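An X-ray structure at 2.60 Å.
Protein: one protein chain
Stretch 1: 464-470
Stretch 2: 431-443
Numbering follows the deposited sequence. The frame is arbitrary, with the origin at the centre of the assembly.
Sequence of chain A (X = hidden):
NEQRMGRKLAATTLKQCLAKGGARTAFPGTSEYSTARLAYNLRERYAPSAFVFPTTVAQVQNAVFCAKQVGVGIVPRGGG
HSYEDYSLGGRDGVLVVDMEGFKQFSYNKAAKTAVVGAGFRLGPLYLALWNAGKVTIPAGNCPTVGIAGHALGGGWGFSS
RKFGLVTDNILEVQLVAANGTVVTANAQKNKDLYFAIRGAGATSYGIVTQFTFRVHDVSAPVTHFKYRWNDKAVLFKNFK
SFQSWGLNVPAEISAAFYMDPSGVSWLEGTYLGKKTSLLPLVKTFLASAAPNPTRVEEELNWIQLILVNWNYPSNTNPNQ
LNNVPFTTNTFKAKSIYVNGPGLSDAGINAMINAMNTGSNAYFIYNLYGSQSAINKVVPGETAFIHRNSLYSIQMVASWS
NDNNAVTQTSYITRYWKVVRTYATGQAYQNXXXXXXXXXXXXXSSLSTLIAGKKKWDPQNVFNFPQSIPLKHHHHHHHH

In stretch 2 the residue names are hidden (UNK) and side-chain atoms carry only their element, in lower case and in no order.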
ATOM      1  N   PHE A 464      -4.136   2.401  17.396  1.00 60.10           N
ATOM      2  CA  PHE A 464      -3.064   3.312  17.019  1.00 59.20           C
ATOM      3  C   PHE A 464      -3.717   4.647  16.679  1.00 56.74           C
ATOM      4  O   PHE A 464      -4.950   4.735  16.649  1.00 58.63           O
ATOM      5  CB  PHE A 464      -2.242   2.752  15.839  1.00 59.67           C
ATOM      6  CG  PHE A 464      -3.044   2.507  14.584  1.00 59.59           C
ATOM      7  CD1 PHE A 464      -3.900   1.423  14.487  1.00 58.45           C
ATOM      8  CD2 PHE A 464      -2.917   3.352  13.487  1.00 58.68           C
ATOM      9  CE1 PHE A 464      -4.632   1.199  13.340  1.00 60.11           C
ATOM     10  CE2 PHE A 464      -3.649   3.132  12.339  1.00 54.05           C
ATOM     11  CZ  PHE A 464      -4.507   2.059  12.268  1.00 56.26           C
ATOM     12  N   PRO A 465      -2.926   5.733  16.449  1.00 54.28           N
ATOM     13  CA  PRO A 465      -3.570   7.044  16.239  1.00 51.22           C
ATOM     14  C   PRO A 465      -4.713   7.069  15.230  1.00 54.85           C
ATOM     15  O   PRO A 465      -5.547   7.972  15.310  1.00 58.54           O
ATOM     16  CB  PRO A 465      -2.409   7.929  15.777  1.00 50.24           C
ATOM     17  CG  PRO A 465      -1.264   7.398  16.521  1.00 56.01           C
ATOM     18  CD  PRO A 465      -1.464   5.889  16.592  1.00 56.13           C
ATOM     19  N   GLN A 466      -4.806   6.105  14.304  1.00 54.55           N
ATOM     20  CA  GLN A 466      -5.912   6.096  13.350  1.00 51.91           C
ATOM     21  C   GLN A 466      -6.559   4.719  13.248  1.00 57.15           C
ATOM     22  O   GLN A 466      -6.952   4.276  12.168  1.00 59.03           O
ATOM     23  CB  GLN A 466      -5.455   6.597  11.983  1.00 55.49           C
ATOM     24  CG  GLN A 466      -5.505   8.115  11.860  1.00 49.96           C
ATOM     25  CD  GLN A 466      -4.687   8.642  10.703  1.00 56.66           C
ATOM     26  OE1 GLN A 466      -3.482   8.393  10.619  1.00 60.58           O
ATOM     27  NE2 GLN A 466      -5.335   9.371   9.800  1.00 53.64           N
ATOM     28  N   SER A 467      -6.708   4.029  14.374  1.00 56.54           N
ATOM     29  CA  SER A 467      -7.503   2.813  14.408  1.00 58.49           C
ATOM     30  C   SER A 467      -8.998   3.140  14.356  1.00 61.02           C
ATOM     31  O   SER A 467      -9.435   4.248  14.676  1.00 59.57           O
ATOM     32  CB  SER A 467      -7.185   1.996  15.665  1.00 61.76           C
ATOM     33  OG  SER A 467      -7.188   2.798  16.839  1.00 61.13           O
ATOM     34  N   ILE A 468      -9.786   2.161  13.929  1.00 59.49           N
ATOM     35  CA  ILE A 468     -11.234   2.388  13.911  1.00 60.16           C
ATOM     36  C   ILE A 468     -11.706   2.647  15.339  1.00 62.21           C
ATOM     37  O   ILE A 468     -11.321   1.905  16.267  1.00 64.39           O
ATOM     38  CB  ILE A 468     -11.965   1.186  13.276  1.00 58.01           C
ATOM     39  CG1 ILE A 468     -11.400   0.873  11.880  1.00 59.57           C
ATOM     40  CG2 ILE A 468     -13.449   1.457  13.161  1.00 56.89           C
ATOM     41  CD1 ILE A 468     -11.553   1.994  10.849  1.00 52.16           C
ATOM     42  N   PRO A 469     -12.470   3.704  15.589  1.00 62.47           N
ATOM     43  CA  PRO A 469     -12.874   4.031  16.961  1.00 62.12           C
ATOM     44  C   PRO A 469     -14.054   3.192  17.435  1.00 62.27           C
ATOM     45  O   PRO A 469     -14.708   2.488  16.667  1.00 66.44           O
ATOM     46  CB  PRO A 469     -13.257   5.510  16.860  1.00 58.21           C
ATOM     47  CG  PRO A 469     -13.714   5.669  15.458  1.00 59.49           C
ATOM     48  CD  PRO A 469     -12.860   4.755  14.629  1.00 60.31           C
ATOM     49  N   LEU A 470     -14.333   3.306  18.736  1.00 70.21           N
ATOM     50  CA  LEU A 470     -15.468   2.637  19.367  1.00 70.69           C
ATOM     51  C   LEU A 470     -16.715   3.515  19.487  1.00 74.18           C
ATOM     52  O   LEU A 470     -17.804   2.980  19.710  1.00 75.01           O
ATOM     53  CB  LEU A 470     -15.070   2.121  20.757  1.00 62.44           C
ATOM     54  CG  LEU A 470     -14.130   0.905  20.752  1.00 68.84           C
ATOM     55  CD1 LEU A 470     -13.381   0.781  22.047  1.00 71.56           C
ATOM     56  CD2 LEU A 470     -14.901  -0.374  20.516  1.00 67.46           C
ATOM     57  N   UNK A 431      -1.450   5.290   1.850  1.00 52.36           N
ATOM     58  CA  UNK A 431      -0.586   6.462   2.022  1.00 54.98           C
ATOM     59  C   UNK A 431      -0.935   7.194   3.324  1.00 52.66           C
ATOM     60  O   UNK A 431      -1.121   8.408   3.363  1.00 53.50           O
ATOM     61  c   UNK A 431       0.838   4.969  -1.718  1.00 51.00           C
ATOM     62  c   UNK A 431       0.301   5.421  -2.904  1.00 55.39           C
ATOM     63  c   UNK A 431      -0.695   7.379   0.806  1.00 51.18           C
ATOM     64  c   UNK A 431      -0.556   6.514  -2.908  1.00 55.70           C
ATOM     65  c   UNK A 431       0.514   5.603  -0.529  1.00 54.19           C
ATOM     66  c   UNK A 431      -0.347   6.697  -0.499  1.00 53.02           C
ATOM     67  c   UNK A 431      -0.876   7.144  -1.706  1.00 53.70           C
ATOM     68  o   UNK A 431       0.626   4.785  -4.093  1.00 59.71           O
ATOM     69  N   UNK A 432      -0.993   6.423   4.413  1.00 50.67           N
ATOM     70  CA  UNK A 432      -1.604   6.860   5.667  1.00 53.57           C
ATOM     71  C   UNK A 432      -1.056   8.213   6.148  1.00 53.61           C
ATOM     72  O   UNK A 432       0.151   8.494   6.090  1.00 52.17           O
ATOM     73  c   UNK A 432      -2.402   5.913   7.868  1.00 52.94           C
ATOM     74  c   UNK A 432      -1.422   5.741   6.713  1.00 51.22           C
ATOM     75  c   UNK A 432       0.019   5.646   7.194  1.00 51.65           C
ATOM     76  c   UNK A 432      -3.841   5.931   7.411  1.00 56.12           C
ATOM     77  N   UNK A 433      -1.966   9.066   6.621  1.00 55.26           N
ATOM     78  CA  UNK A 433      -1.684  10.476   6.909  1.00 51.36           C
ATOM     79  C   UNK A 433      -2.427  10.854   8.183  1.00 54.91           C
ATOM     80  O   UNK A 433      -3.662  10.871   8.196  1.00 56.12           O
ATOM     81  o   UNK A 433      -1.440  13.301   7.058  1.00 56.57           O
ATOM     82  c   UNK A 433      -2.125  11.356   5.734  1.00 53.75           C
ATOM     83  c   UNK A 433      -1.888  12.857   5.960  1.00 57.15           C
ATOM     84  o   UNK A 433      -2.175  13.603   5.001  1.00 54.32           O
ATOM     85  N   UNK A 434      -1.677  11.167   9.244  1.00 53.92           N
ATOM     86  CA  UNK A 434      -2.286  11.403  10.551  1.00 57.00           C
ATOM     87  C   UNK A 434      -3.179  12.642  10.581  1.00 56.71           C
ATOM     88  O   UNK A 434      -4.011  12.769  11.487  1.00 61.47           O
ATOM     89  n   UNK A 434      -0.584  10.801  17.618  1.00 62.57           N
ATOM     90  c   UNK A 434      -1.700  11.459  13.034  1.00 58.00           C
ATOM     91  c   UNK A 434      -0.534  11.380  14.000  1.00 60.22           C
ATOM     92  n   UNK A 434       1.040  10.383  16.052  1.00 61.33           N
ATOM     93  c   UNK A 434      -0.166  10.834  16.358  1.00 61.76           C
ATOM     94  c   UNK A 434      -1.194  11.518  11.615  1.00 55.26           C
ATOM     95  n   UNK A 434      -0.946  11.313  15.398  1.00 59.36           N
ATOM     96  N   UNK A 435      -3.037  13.549   9.615  1.00 56.87           N
ATOM     97  CA  UNK A 435      -3.861  14.749   9.525  1.00 53.75           C
ATOM     98  C   UNK A 435      -5.130  14.557   8.708  1.00 56.09           C
ATOM     99  O   UNK A 435      -5.882  15.528   8.544  1.00 53.88           O
ATOM    100  o   UNK A 435      -0.786  16.456   8.882  1.00 63.02           O
ATOM    101  c   UNK A 435      -1.780  16.181   9.599  1.00 57.52           C
ATOM    102  c   UNK A 435      -3.076  15.899   8.894  1.00 55.74           C
ATOM    103  o   UNK A 435      -1.757  16.134  10.848  1.00 56.79           O
ATOM    104  N   UNK A 436      -5.365  13.358   8.138  1.00 55.65           N
ATOM    105  CA  UNK A 436      -6.627  13.128   7.446  1.00 51.07           C
ATOM    106  C   UNK A 436      -7.684  12.688   8.454  1.00 53.63           C
ATOM    107  O   UNK A 436      -7.403  11.840   9.308  1.00 55.18           O
ATOM    108  c   UNK A 436      -6.481  12.067   6.358  1.00 53.03           C
ATOM    109  c   UNK A 436      -7.787  13.586   3.780  1.00 46.37           C
ATOM    110  s   UNK A 436      -6.174  13.986   4.385  1.00 53.94           S
ATOM    111  c   UNK A 436      -5.626  12.455   5.155  1.00 50.06           C
ATOM    112  N   UNK A 437      -8.885  13.257   8.418  1.00 55.11           N
ATOM    113  CA  UNK A 437      -9.989  12.669   9.179  1.00 49.65           C
ATOM    114  C   UNK A 437     -10.362  11.311   8.592  1.00 50.98           C
ATOM    115  O   UNK A 437     -10.294  11.104   7.378  1.00 51.86           O
ATOM    116  c   UNK A 437      -9.350  14.368   7.568  1.00 49.88           C
ATOM    117  c   UNK A 437     -10.860  14.257   7.667  1.00 44.68           C
ATOM    118  c   UNK A 437     -11.117  13.686   8.990  1.00 45.19           C
ATOM    119  N   UNK A 438     -10.786  10.391   9.464  1.00 50.42           N
ATOM    120  CA  UNK A 438     -11.143   9.046   9.028  1.00 46.64           C
ATOM    121  C   UNK A 438     -12.243   9.041   7.968  1.00 50.51           C
ATOM    122  O   UNK A 438     -12.266   8.143   7.120  1.00 56.45           O
ATOM    123  c   UNK A 438     -11.010   6.667  12.127  1.00 58.46           C
ATOM    124  c   UNK A 438     -10.457   7.708  11.169  1.00 55.25           C
ATOM    125  c   UNK A 438     -11.563   8.200  10.227  1.00 49.18           C
ATOM    126  c   UNK A 438      -9.255   7.140  10.413  1.00 52.87           C
ATOM    127  N   UNK A 439     -13.151  10.021   7.983  1.00 46.46           N
ATOM    128  CA  UNK A 439     -14.178  10.093   6.950  1.00 46.79           C
ATOM    129  C   UNK A 439     -13.573  10.200   5.559  1.00 54.81           C
ATOM    130  O   UNK A 439     -14.218   9.803   4.576  1.00 51.29           O
ATOM    131  o   UNK A 439     -14.375  12.500   7.283  1.00 51.05           O
ATOM    132  c   UNK A 439     -15.104  11.283   7.190  1.00 49.95           C
ATOM    133  N   UNK A 440     -12.351  10.730   5.453  1.00 51.42           N
ATOM    134  CA  UNK A 440     -11.713  10.818   4.147  1.00 54.00           C
ATOM    135  C   UNK A 440     -11.299   9.442   3.633  1.00 53.45           C
ATOM    136  O   UNK A 440     -11.246   9.225   2.414  1.00 50.94           O
ATOM    137  c   UNK A 440     -10.512  11.749   4.211  1.00 44.99           C
ATOM    138  N   UNK A 441     -11.007   8.506   4.537  1.00 52.11           N
ATOM    139  CA  UNK A 441     -10.609   7.169   4.117  1.00 54.84           C
ATOM    140  C   UNK A 441     -11.793   6.221   4.002  1.00 53.25           C
ATOM    141  O   UNK A 441     -11.816   5.368   3.113  1.00 56.04           O
ATOM    142  c   UNK A 441      -7.740   7.830   6.262  1.00 50.62           C
ATOM    143  c   UNK A 441      -7.483   7.352   3.937  1.00 53.02           C
ATOM    144  c   UNK A 441      -6.510   8.453   6.278  1.00 51.46           C
ATOM    145  c   UNK A 441      -8.248   7.269   5.096  1.00 56.25           C
ATOM    146  o   UNK A 441      -4.533   9.143   5.137  1.00 54.14           O
ATOM    147  c   UNK A 441      -9.591   6.577   5.093  1.00 55.45           C
ATOM    148  c   UNK A 441      -6.247   7.979   3.946  1.00 51.66           C
ATOM    149  c   UNK A 441      -5.764   8.522   5.119  1.00 52.37           C
ATOM    150  N   UNK A 442     -12.794   6.369   4.861  1.00 53.48           N
ATOM    151  CA  UNK A 442     -13.810   5.347   5.013  1.00 52.58           C
ATOM    152  C   UNK A 442     -15.227   5.816   4.694  1.00 56.52           C
ATOM    153  O   UNK A 442     -16.074   4.967   4.398  1.00 55.96           O
ATOM    154  c   UNK A 442      -9.888   2.930   7.230  1.00 58.93           C
ATOM    155  c   UNK A 442     -11.844   3.165   5.854  1.00 59.65           C
ATOM    156  o   UNK A 442      -8.664   2.351   7.485  1.00 65.12           O
ATOM    157  c   UNK A 442     -11.644   4.464   7.847  1.00 52.06           C
ATOM    158  c   UNK A 442     -13.734   4.769   6.439  1.00 52.53           C
ATOM    159  c   UNK A 442     -10.405   3.873   8.105  1.00 55.20           C
ATOM    160  c   UNK A 442     -12.386   4.119   6.728  1.00 54.00           C
ATOM    161  c   UNK A 442     -10.601   2.562   6.106  1.00 55.07           C
ATOM    162  N   UNK A 443     -15.504   7.123   4.740  1.00 53.02           N
ATOM    163  CA  UNK A 443     -16.766   7.666   4.236  1.00 51.87           C
ATOM    164  C   UNK A 443     -18.022   6.922   4.681  1.00 59.60           C
ATOM    165  O   UNK A 443     -18.259   6.721   5.880  1.00 59.28           O
TER

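Position 431 carries one carbon leading to a six-carbon ring that bears an oxygen, and its side chain is out of reach of stretch 1. A phenol is tyrosine, Y431. Position 432 has four carbons forked at the first, one arm two carbons long, and one of these carbons approaches Q466 OE1: isoleucine, I432. Its CB points toward stretch 1, and I432 CG1 lies 3.9 Å from Q466 OE1.

Position 433 shows two carbons, the second with two oxygens. This short carboxylate is aspartate, D433. Its CB points away from stretch 1, but its backbone faces the contact: Q466 NE2 donates to D433 O at 2.8 Å, with an N-H...O angle of 154°.

At 434 three carbons lead to a nitrogen and then to a carbon with two more nitrogens, and P465 CG sits over one face of this planar end group. It is the guanidinium of arginine, R434. Chi1 to chi3 are all t, so the chain is extended, and P465 CG is 3.6 Å from R434 CZ. Nearer the backbone, Q466 OE1 approaches R434 CA at 3.2 Å.

Position 435 again has two carbons, the second with two oxygens, and touches nothing on stretch 1: aspartate, D435. Its backbone N donates to D433 OD1 at 3.0 Å. Position 436 is an unbranched run of two carbons, a sulfur and a carbon, which identifies methionine, M436. Its N donates to D433 O at 3.0 Å, closing a type I turn from D433 to M436, and its own carbonyl accepts a weak hydrogen bond from Q466 NE2 to M436 O (3.3 Å, 122°).

At 437 three carbons close a ring onto the backbone nitrogen, so this is proline, P437; its CB points away. Position 438 has four carbons forked at the second, with P469 and Q466 as neighbours, giving leucine, L438. The CB points toward stretch 1, and L438 CD1 reaches P469 CD at 3.7 Å, while L438 CD2 lies 4.1 Å from Q466 CG.

Position 439 has one carbon and one oxygen, serine S439, and 440 a lone carbon, alanine A440; both are out of reach. Position 441 repeats the oxygen-bearing six-carbon ring, with Q466 NE2 at its edge, near its plane: tyrosine, Y441. Q466 NE2 is 3.8 Å from Y441 CE2. Position 442 has the same side-chain composition, and I468 CD1 approaches its ring obliquely, hence tyrosine, Y442, with I468 CD1 3.5 Å from Y442 CE2.

Position 443 has no side-chain atoms and is glycine, G443. Its phi of 47° favours that residue, and it is the first after the helix to leave helical geometry.

The contact centres on Q466, which has 132 Å² covered by stretch 2, within a summed buried area of 446 Å². Its amide nitrogen reaches two carbonyls of the turn, joining segments without regular secondary structure through a side chain rather than strand pairing. D433 O accepts from both M436 N and Q466 NE2, so the turn's own closure coincides with the anchoring point. Around this polar centre, P465 packs on R434, P469 on L438 and I468 on Y442.

Stretch 2, residues 431-443: YIDRDMPLSAYYG
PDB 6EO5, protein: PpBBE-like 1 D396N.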